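Local coordinates for beta-glucanase (Bacteroides thetaiotaomicron, PDB 6EUG), which probably hydrolyses beta-1,3-linked galactans of arabinogalactan through this family 43 glycoside hydrolase domain, which binds glucoimidazole in its pocket, at residues K252-F257 / S296-W301; I43-G48 / N76-T81; L127-K132 / R140-V145. One frame throughout, in Å; residues are numbered along the deposited sequence. Where two conformers were deposited one is given.

Interaction 1 of 3, residues K252-F257 / S296-W301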
loop_
_atom_site.group_PDB
_atom_site.type_symbol
_atom_site.label_atom_id
_atom_site.label_comp_id
_atom_site.label_asym_id
_atom_site.label_seq_id
_atom_site.Cartn_x
_atom_site.Cartn_y
_atom_site.Cartn_z
ATOM N N LYS A 252 -3.382 10.341 16.010
ATOM C CA LYS A 252 -4.581 10.817 15.334
ATOM C C LYS A 252 -4.824 9.905 14.125
ATOM O O LYS A 252 -3.939 9.774 13.252
ATOM C CB LYS A 252 -4.402 12.281 14.897
ATOM C CG LYS A 252 -5.626 12.913 14.270
ATOM C CD LYS A 252 -5.348 14.243 13.583
ATOM C CE LYS A 252 -4.853 15.305 14.524
ATOM N NZ LYS A 252 -5.053 16.648 13.887
ATOM N N TYR A 253 -5.986 9.250 14.100
ATOM C CA TYR A 253 -6.357 8.346 13.002
ATOM C C TYR A 253 -7.856 8.165 12.890
ATOM O O TYR A 253 -8.569 8.383 13.877
ATOM C CB TYR A 253 -5.703 6.964 13.122
ATOM C CG TYR A 253 -6.203 5.978 14.195
ATOM C CD1 TYR A 253 -5.907 6.168 15.543
ATOM C CD2 TYR A 253 -6.919 4.803 13.835
ATOM C CE1 TYR A 253 -6.315 5.252 16.509
ATOM C CE2 TYR A 253 -7.336 3.878 14.790
ATOM C CZ TYR A 253 -7.032 4.087 16.132
ATOM O OH TYR A 253 -7.454 3.151 17.078
ATOM N N ILE A 254 -8.302 7.721 11.701
ATOM C CA ILE A 254 -9.712 7.352 11.458
ATOM C C ILE A 254 -9.812 5.888 10.950
ATOM O O ILE A 254 -8.820 5.300 10.477
ATOM C CB ILE A 254 -10.451 8.318 10.499
ATOM C CG1 ILE A 254 -9.876 8.283 9.056
ATOM C CG2 ILE A 254 -10.466 9.714 11.102
ATOM C CD1 ILE A 254 -10.713 8.966 7.984
ATOM N N ARG A 255 -11.018 5.334 11.019
ATOM C CA ARG A 255 -11.326 4.020 10.456
ATOM C C ARG A 255 -12.506 4.183 9.479
ATOM O O ARG A 255 -13.466 4.920 9.762
ATOM C CB ARG A 255 -11.605 2.989 11.575
ATOM C CG ARG A 255 -12.879 3.180 12.391
ATOM C CD ARG A 255 -12.959 2.212 13.569
ATOM N NE ARG A 255 -13.278 0.822 13.204
ATOM C CZ ARG A 255 -14.494 0.277 13.185
ATOM N NH1 ARG A 255 -15.572 0.982 13.497
ATOM N NH2 ARG A 255 -14.614 -1.024 12.888
ATOM N N ILE A 256 -12.421 3.527 8.325
ATOM C CA ILE A 256 -13.415 3.675 7.269
ATOM C C ILE A 256 -13.761 2.327 6.644
ATOM O O ILE A 256 -12.954 1.376 6.640
ATOM C CB ILE A 256 -12.989 4.683 6.163
ATOM C CG1 ILE A 256 -11.619 4.292 5.540
ATOM C CG2 ILE A 256 -12.943 6.111 6.719
ATOM C CD1 ILE A 256 -11.246 5.119 4.314
ATOM N N PHE A 257 -14.987 2.233 6.138
ATOM C CA PHE A 257 -15.496 0.990 5.517
ATOM C C PHE A 257 -15.325 -0.251 6.364
ATOM O O PHE A 257 -14.790 -1.273 5.888
ATOM C CB PHE A 257 -14.978 0.794 4.045
ATOM C CG PHE A 257 -15.231 1.997 3.190
ATOM C CD1 PHE A 257 -16.540 2.276 2.790
ATOM C CD2 PHE A 257 -14.208 2.891 2.863
ATOM C CE1 PHE A 257 -16.833 3.441 2.093
ATOM C CE2 PHE A 257 -14.502 4.056 2.158
ATOM C CZ PHE A 257 -15.833 4.327 1.787
ATOM N N SER A 296 -11.668 15.701 2.494
ATOM C CA SER A 296 -10.639 15.949 3.525
ATOM C C SER A 296 -10.082 14.576 3.913
ATOM O O SER A 296 -10.838 13.605 3.980
ATOM C CB SER A 296 -11.221 16.655 4.749
ATOM O OG SER A 296 -10.206 16.965 5.707
ATOM N N MET A 297 -8.766 14.482 4.131
ATOM C CA MET A 297 -8.129 13.195 4.364
ATOM C C MET A 297 -8.719 12.452 5.561
ATOM O O MET A 297 -8.947 11.221 5.460
ATOM C CB MET A 297 -6.600 13.364 4.560
ATOM C CG MET A 297 -5.799 12.081 4.804
ATOM S SD MET A 297 -5.784 10.929 3.412
ATOM C CE MET A 297 -4.420 11.575 2.469
ATOM N N LEU A 298 -8.922 13.162 6.670
ATOM C CA LEU A 298 -9.491 12.563 7.887
ATOM C C LEU A 298 -11.008 12.814 8.046
ATOM O O LEU A 298 -11.574 12.639 9.150
ATOM C CB LEU A 298 -8.732 12.959 9.158
ATOM C CG LEU A 298 -7.225 12.639 9.135
ATOM C CD1 LEU A 298 -6.570 13.062 10.427
ATOM C CD2 LEU A 298 -6.990 11.153 8.925
ATOM N N GLY A 299 -11.669 13.169 6.953
ATOM C CA GLY A 299 -13.141 13.307 6.945
ATOM C C GLY A 299 -13.876 12.038 6.557
ATOM O O GLY A 299 -13.309 10.961 6.594
ATOM N N GLU A 300 -15.166 12.162 6.235
ATOM C CA GLU A 300 -15.944 11.041 5.747
ATOM C C GLU A 300 -15.648 10.662 4.311
ATOM O O GLU A 300 -15.510 11.517 3.450
ATOM C CB GLU A 300 -17.447 11.330 5.899
ATOM C CG GLU A 300 -17.931 11.358 7.338
ATOM C CD GLU A 300 -18.001 9.986 8.005
ATOM O OE1 GLU A 300 -17.922 8.906 7.335
ATOM O OE2 GLU A 300 -18.155 10.002 9.247
ATOM N N TRP A 301 -15.522 9.353 4.064
ATOM C CA TRP A 301 -15.288 8.779 2.737
ATOM C C TRP A 301 -16.553 8.061 2.174
ATOM O O TRP A 301 -17.407 7.589 2.939
ATOM C CB TRP A 301 -14.113 7.791 2.772
ATOM C CG TRP A 301 -12.713 8.431 2.995
ATOM C CD1 TRP A 301 -12.215 9.038 4.127
ATOM C CD2 TRP A 301 -11.700 8.527 2.018
ATOM N NE1 TRP A 301 -10.920 9.489 3.894
ATOM C CE2 TRP A 301 -10.602 9.217 2.598
ATOM C CE3 TRP A 301 -11.627 8.147 0.660
ATOM C CZ2 TRP A 301 -9.420 9.468 1.882
ATOM C CZ3 TRP A 301 -10.470 8.409 -0.038
ATOM C CH2 TRP A 301 -9.385 9.080 0.565
#

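Interaction 2 of 3, residues I43-G48 / N76-T81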
loop_
_atom_site.group_PDB
_atom_site.type_symbol
_atom_site.label_atom_id
_atom_site.label_comp_id
_atom_site.label_asym_id
_atom_site.label_seq_id
_atom_site.Cartn_x
_atom_site.Cartn_y
_atom_site.Cartn_z
ATOM N N ILE A 43 12.822 -7.289 -14.501
ATOM C CA ILE A 43 12.610 -6.336 -13.404
ATOM C C ILE A 43 11.844 -7.044 -12.291
ATOM O O ILE A 43 10.786 -7.631 -12.546
ATOM C CB ILE A 43 11.855 -5.048 -13.864
ATOM C CG1 ILE A 43 12.727 -4.289 -14.905
ATOM C CG2 ILE A 43 11.495 -4.170 -12.661
ATOM C CD1 ILE A 43 12.083 -3.055 -15.535
ATOM N N ASN A 44 12.364 -6.948 -11.067
ATOM C CA ASN A 44 11.832 -7.627 -9.881
ATOM C C ASN A 44 11.537 -6.578 -8.798
ATOM O O ASN A 44 12.374 -6.304 -7.953
ATOM C CB ASN A 44 12.867 -8.694 -9.429
ATOM C CG ASN A 44 12.317 -9.690 -8.404
ATOM O OD1 ASN A 44 11.168 -9.594 -7.953
ATOM N ND2 ASN A 44 13.135 -10.706 -8.086
ATOM N N ALA A 45 10.323 -5.987 -8.858
ATOM C CA ALA A 45 9.900 -4.883 -7.999
ATOM C C ALA A 45 8.374 -4.893 -7.880
ATOM O O ALA A 45 7.671 -3.995 -8.372
ATOM C CB ALA A 45 10.368 -3.544 -8.530
ATOM N N HIS A 46 7.888 -5.894 -7.153
ATOM C CA HIS A 46 6.423 -6.164 -7.052
ATOM C C HIS A 46 5.792 -5.406 -5.843
ATOM O O HIS A 46 6.476 -5.065 -4.876
ATOM C CB HIS A 46 6.197 -7.706 -6.991
ATOM C CG HIS A 46 6.958 -8.472 -8.033
ATOM N ND1 HIS A 46 6.474 -8.722 -9.313
ATOM C CD2 HIS A 46 8.233 -8.940 -8.021
ATOM C CE1 HIS A 46 7.405 -9.344 -10.017
ATOM N NE2 HIS A 46 8.492 -9.456 -9.272
ATOM N N GLY A 47 4.486 -5.148 -5.885
ATOM C CA GLY A 47 3.833 -4.373 -4.834
ATOM C C GLY A 47 4.467 -2.999 -4.632
ATOM O O GLY A 47 4.551 -2.502 -3.503
ATOM N N GLY A 48 4.900 -2.382 -5.734
ATOM C CA GLY A 48 5.822 -1.247 -5.654
ATOM C C GLY A 48 5.192 0.136 -5.620
ATOM O O GLY A 48 3.976 0.309 -5.459
ATOM N N ASN A 76 13.909 -4.180 -3.410
ATOM C CA ASN A 76 14.741 -3.868 -4.596
ATOM C C ASN A 76 14.467 -2.442 -5.071
ATOM O O ASN A 76 13.381 -1.905 -4.792
ATOM C CB ASN A 76 14.387 -4.890 -5.711
ATOM C CG ASN A 76 15.570 -5.353 -6.547
ATOM O OD1 ASN A 76 16.730 -5.015 -6.296
ATOM N ND2 ASN A 76 15.273 -6.199 -7.537
ATOM N N CYS A 77 15.418 -1.841 -5.793
ATOM C CA CYS A 77 15.279 -0.494 -6.384
ATOM C C CYS A 77 15.811 -0.412 -7.832
ATOM O O CYS A 77 16.918 -0.922 -8.126
ATOM C CB CYS A 77 16.037 0.511 -5.538
ATOM S SG CYS A 77 16.097 2.228 -6.074
ATOM N N TYR A 78 15.048 0.282 -8.682
ATOM C CA TYR A 78 15.431 0.623 -10.081
ATOM C C TYR A 78 15.320 2.131 -10.293
ATOM O O TYR A 78 14.456 2.778 -9.676
ATOM C CB TYR A 78 14.549 -0.129 -11.091
ATOM C CG TYR A 78 14.686 -1.659 -11.015
ATOM C CD1 TYR A 78 14.025 -2.403 -10.042
ATOM C CD2 TYR A 78 15.542 -2.346 -11.859
ATOM C CE1 TYR A 78 14.149 -3.789 -9.960
ATOM C CE2 TYR A 78 15.700 -3.737 -11.779
ATOM C CZ TYR A 78 15.014 -4.465 -10.815
ATOM O OH TYR A 78 15.121 -5.865 -10.694
ATOM N N SER A 79 16.129 2.682 -11.218
ATOM C CA SER A 79 16.080 4.145 -11.504
ATOM C C SER A 79 15.924 4.413 -13.010
ATOM O O SER A 79 16.257 3.542 -13.809
ATOM C CB SER A 79 17.313 4.875 -10.972
ATOM O OG SER A 79 18.491 4.470 -11.650
ATOM N N SER A 80 15.359 5.579 -13.360
ATOM C CA SER A 80 15.124 5.966 -14.766
ATOM C C SER A 80 14.988 7.477 -14.923
ATOM O O SER A 80 14.418 8.122 -14.074
ATOM C CB SER A 80 13.817 5.362 -15.267
ATOM O OG SER A 80 13.664 5.538 -16.678
ATOM N N THR A 81 15.448 8.029 -16.044
ATOM C CA THR A 81 15.150 9.430 -16.358
ATOM C C THR A 81 13.863 9.552 -17.201
ATOM O O THR A 81 13.309 10.660 -17.310
ATOM C CB THR A 81 16.301 10.073 -17.137
ATOM O OG1 THR A 81 16.543 9.304 -18.316
ATOM C CG2 THR A 81 17.578 10.112 -16.301
#

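Interaction 3 of 3, residues L127-K132 / R140-V145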
loop_
_atom_site.group_PDB
_atom_site.type_symbol
_atom_site.label_atom_id
_atom_site.label_comp_id
_atom_site.label_asym_id
_atom_site.label_seq_id
_atom_site.Cartn_x
_atom_site.Cartn_y
_atom_site.Cartn_z
ATOM N N LEU A 127 6.933 -0.199 5.220
ATOM C CA LEU A 127 6.568 -1.469 4.580
ATOM C C LEU A 127 5.760 -2.353 5.536
ATOM O O LEU A 127 5.793 -2.138 6.745
ATOM C CB LEU A 127 7.828 -2.168 4.063
ATOM C CG LEU A 127 8.835 -2.532 5.157
ATOM C CD1 LEU A 127 9.405 -3.908 4.892
ATOM C CD2 LEU A 127 9.961 -1.518 5.307
ATOM N N HIS A 128 5.070 -3.358 4.978
ATOM C CA HIS A 128 4.387 -4.418 5.734
ATOM C C HIS A 128 5.404 -5.477 6.119
ATOM O O HIS A 128 6.060 -6.011 5.262
ATOM C CB HIS A 128 3.280 -4.995 4.828
ATOM C CG HIS A 128 2.551 -6.200 5.371
ATOM N ND1 HIS A 128 1.769 -7.000 4.558
ATOM C CD2 HIS A 128 2.474 -6.738 6.618
ATOM C CE1 HIS A 128 1.275 -7.995 5.276
ATOM N NE2 HIS A 128 1.677 -7.855 6.529
ATOM N N LEU A 129 5.546 -5.722 7.432
ATOM C CA LEU A 129 6.440 -6.735 7.980
ATOM C C LEU A 129 5.662 -7.832 8.717
ATOM O O LEU A 129 4.774 -7.531 9.509
ATOM C CB LEU A 129 7.430 -6.095 8.976
ATOM C CG LEU A 129 8.440 -7.042 9.667
ATOM C CD1 LEU A 129 9.432 -7.638 8.673
ATOM C CD2 LEU A 129 9.193 -6.291 10.754
ATOM N N GLU A 130 6.025 -9.105 8.471
ATOM C CA GLU A 130 5.642 -10.216 9.317
ATOM C C GLU A 130 6.937 -10.914 9.787
ATOM O O GLU A 130 7.843 -11.218 8.984
ATOM C CB GLU A 130 4.732 -11.214 8.587
ATOM C CG GLU A 130 3.451 -10.630 7.975
ATOM C CD GLU A 130 2.356 -10.242 8.954
ATOM O OE1 GLU A 130 2.429 -10.640 10.142
ATOM O OE2 GLU A 130 1.368 -9.574 8.518
ATOM N N LEU A 131 7.020 -11.121 11.102
ATOM C CA LEU A 131 8.197 -11.693 11.734
ATOM C C LEU A 131 8.429 -13.144 11.288
ATOM O O LEU A 131 7.477 -13.887 11.027
ATOM C CB LEU A 131 8.085 -11.611 13.260
ATOM C CG LEU A 131 7.904 -10.232 13.913
ATOM C CD1 LEU A 131 7.660 -10.349 15.419
ATOM C CD2 LEU A 131 9.107 -9.346 13.644
ATOM N N LYS A 132 9.702 -13.497 11.142
ATOM C CA LYS A 132 10.124 -14.847 10.758
ATOM C C LYS A 132 9.418 -15.893 11.579
ATOM O O LYS A 132 9.366 -15.804 12.810
ATOM C CB LYS A 132 11.657 -14.989 10.948
ATOM C CG LYS A 132 12.212 -16.397 10.708
ATOM C CD LYS A 132 13.716 -16.522 10.933
ATOM C CE LYS A 132 14.195 -17.951 10.619
ATOM N NZ LYS A 132 15.602 -18.172 11.040
ATOM N N ARG A 140 2.428 -6.169 11.246
ATOM C CA ARG A 140 3.169 -4.955 11.587
ATOM C C ARG A 140 3.486 -4.033 10.386
ATOM O O ARG A 140 3.516 -4.467 9.202
ATOM C CB ARG A 140 4.498 -5.319 12.245
ATOM C CG ARG A 140 4.414 -6.042 13.593
ATOM C CD ARG A 140 5.797 -6.208 14.220
ATOM N NE ARG A 140 5.709 -6.771 15.570
ATOM C CZ ARG A 140 6.695 -6.787 16.456
ATOM N NH1 ARG A 140 7.869 -6.227 16.195
ATOM N NH2 ARG A 140 6.505 -7.367 17.633
ATOM N N ALA A 141 3.696 -2.752 10.715
ATOM C CA ALA A 141 4.362 -1.828 9.809
ATOM C C ALA A 141 5.770 -1.591 10.321
ATOM O O ALA A 141 5.983 -1.481 11.523
ATOM C CB ALA A 141 3.620 -0.508 9.693
ATOM N N ALA A 142 6.703 -1.495 9.395
ATOM C CA ALA A 142 8.112 -1.166 9.712
ATOM C C ALA A 142 8.564 0.132 9.038
ATOM O O ALA A 142 8.089 0.447 7.956
ATOM C CB ALA A 142 9.004 -2.303 9.287
ATOM N N VAL A 143 9.562 0.809 9.633
ATOM C CA VAL A 143 10.085 2.063 9.090
ATOM C C VAL A 143 11.631 2.025 9.059
ATOM O O VAL A 143 12.282 1.474 9.951
ATOM C CB VAL A 143 9.542 3.296 9.858
ATOM C CG1 VAL A 143 10.054 3.380 11.270
ATOM C CG2 VAL A 143 9.870 4.602 9.138
ATOM N N ALA A 144 12.171 2.552 7.963
ATOM C CA ALA A 144 13.607 2.647 7.723
ATOM C C ALA A 144 13.955 4.003 7.039
ATOM O O ALA A 144 13.070 4.641 6.483
ATOM C CB ALA A 144 14.060 1.462 6.870
ATOM N N VAL A 145 15.242 4.434 7.108
ATOM C CA VAL A 145 15.635 5.802 6.690
ATOM C C VAL A 145 16.952 5.764 5.883
ATOM O O VAL A 145 17.802 4.903 6.134
ATOM C CB VAL A 145 15.725 6.738 7.922
ATOM C CG1 VAL A 145 16.908 6.411 8.830
ATOM C CG2 VAL A 145 15.767 8.217 7.497
#

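Interaction 1 of 3, residues K252-F257 / S296-W301
Leu298 and Ile254 meet where a tight turn is pressed against an outermost strand of a neighbouring sheet, and backbone and side chain share the work. Ile254 CG2 lies 3.7 Å from the carbonyl O of Leu298, a closer approach than any between the two side chains. The isoleucine holds CG1 in the cleft between its backbone N and carbonyl carbon (chi1 66°), and the chain then runs on extended. CD1 is thereby carried down into the turn, where it rests 3.6 Å from Gly299 O. It also meets the indole of Trp301 at a slant, with CD1 4.1 Å from NE1. The leucine divides its branches: CD2 faces Ile254, while CD1 packs 3.6 Å from CD of Lys252, whose aliphatic chain lies over the more exposed end of the contact.

The turn, type I from Ser296 to Gly299, belongs to the connection between strands 290-294 and 302-304. Strand 252-256 ends the preceding four-stranded sheet, so the contact joins consecutive blades of the five-bladed beta-propeller of family 43 enzymes. Tyr253 and Arg255 point the other way, and Arg255 forms a salt bridge with Glu232.

Trp301 completes the seam. Its NE1 donates to Met297 O at 3.1 Å with a nearly straight N-H...O angle of 163°; the acceptor lies in the indole plane, although NE1 stands above the carbonyl plane. This bond satisfies the buried indole N-H and limits rotation of the ring. Ile256 sets its CD1 over one face in a CH-pi contact, 4.0 Å from the centroid of the five-membered ring. Tyr274 and Met276 also touch this tryptophan, and Phe257, crossing it at about a right angle, brings CE2 to 3.8 Å from Trp301 CB.

Interaction 2 of 3, residues I43-G48 / N76-T81
Asn76 and Tyr78 reach from one strand to the backbone of Asn44, taking hold of it at both ends. Asn76 ND2 donates to Asn44 O at 2.9 Å, with an N-H...O angle of 161°. The acceptor lies close to the amide plane of Asn76, and the donor is tilted by 18° from the carbonyl plane. At the other end Asn44 N donates to Tyr78 OH over 3.0 Å. Both backbone polar groups of this loop residue are thus satisfied by side chains of the strand. The carboxamide of Asn44 turns elsewhere, its OD1 accepting from Arg64 N.

Around these bonds the tyrosine ring is closely fitted. The carbonyl O of Asn44 lies at the ring edge, in its plane, 3.7 Å from CE1. Over one face sits Ile43: its CG2 methyl, anti to the backbone N, makes a CH-pi contact 3.9 Å from the ring centroid, displaced toward the rim. Ala45 adds a second apolar touch, CB approaching CE1 of Tyr78 obliquely at 4.0 Å. The hydroxyl bond fixes the far end of the ring, while Ile43 over a face and the contacts at CE1 limit its turning about chi2.

The other polar halves of the same two peptides, Ile43 O and Ala45 N, both bond to the hydroxyl of Tyr350, and Gly47, which turns the corner into strand 48-53 with a positive phi of 56°, has its N bound by Asp338. Strand 48-53 opens the first blade, whereas Asp338 and Tyr350 belong to the last sheet, so the arrangement lies where the first and last blades of a five-bladed beta-propeller come together.

Interaction 3 of 3, residues L127-K132 / R140-V145
Arg140 O is approached by three groups from the facing strand. Leu129 N donates the classical hydrogen bond at 3.0 Å, standing 44° above the carbonyl plane. His128 CA adds a CA-H...O contact at 3.6 Å, and the same histidine brings the edge of its ring to this oxygen through CD2. The reciprocal bond, Arg140 N to Leu129 O, completes one hydrogen-bonded pair; Leu127 and Ala142 form another, with Ala142 N donating to Leu127 O at 2.9 Å. Between them His128 and Ala141 make a non-hydrogen-bonded pair.

This is the antiparallel hairpin of strands 122-130 and 140-146, the middle of a four-stranded propeller blade. On one face Ala142 CB packs 4.1 Å from CB of Leu129 and equally near Leu127 CG. The opposite face carries His128, whose side chain is about 5 Å from the bound glucoimidazole and touches Glu110 of that pocket. Its NE2 donates to Glu130 OE2 at 2.6 Å, almost straight at 168°, and the carboxylate oxygen lies in the ring plane. Since OE1 of Glu130 also accepts from Ala139 N, the carboxylate is fixed on both oxygens and in turn orients the imidazole. Beyond the paired region Leu131 lays CD1 over the centre of the Arg140 guanidinium, 3.8 Å from CZ, while Arg140 NH1 bonds to Ser158 OG.

How the interactions relate
From the N terminus the contacts close in series, none enclosing or crossing another. Interaction 2 comes first, bringing the third strand of the opening blade back to the loop that enters it, with the blade's first two strands lying between them in sequence. Interaction 3 follows within the second blade and closes a short hairpin loop that contains Tyr136 of the ligand pocket. Interaction 1 is the last and spans a longer interval, tying the end of the third blade to the fourth. Interactions 2 and 3 approach to about 8 Å between nearest atoms, whereas interactions 1 and 2 lie on opposite sides of the chain's centre, their own centres 31 Å apart.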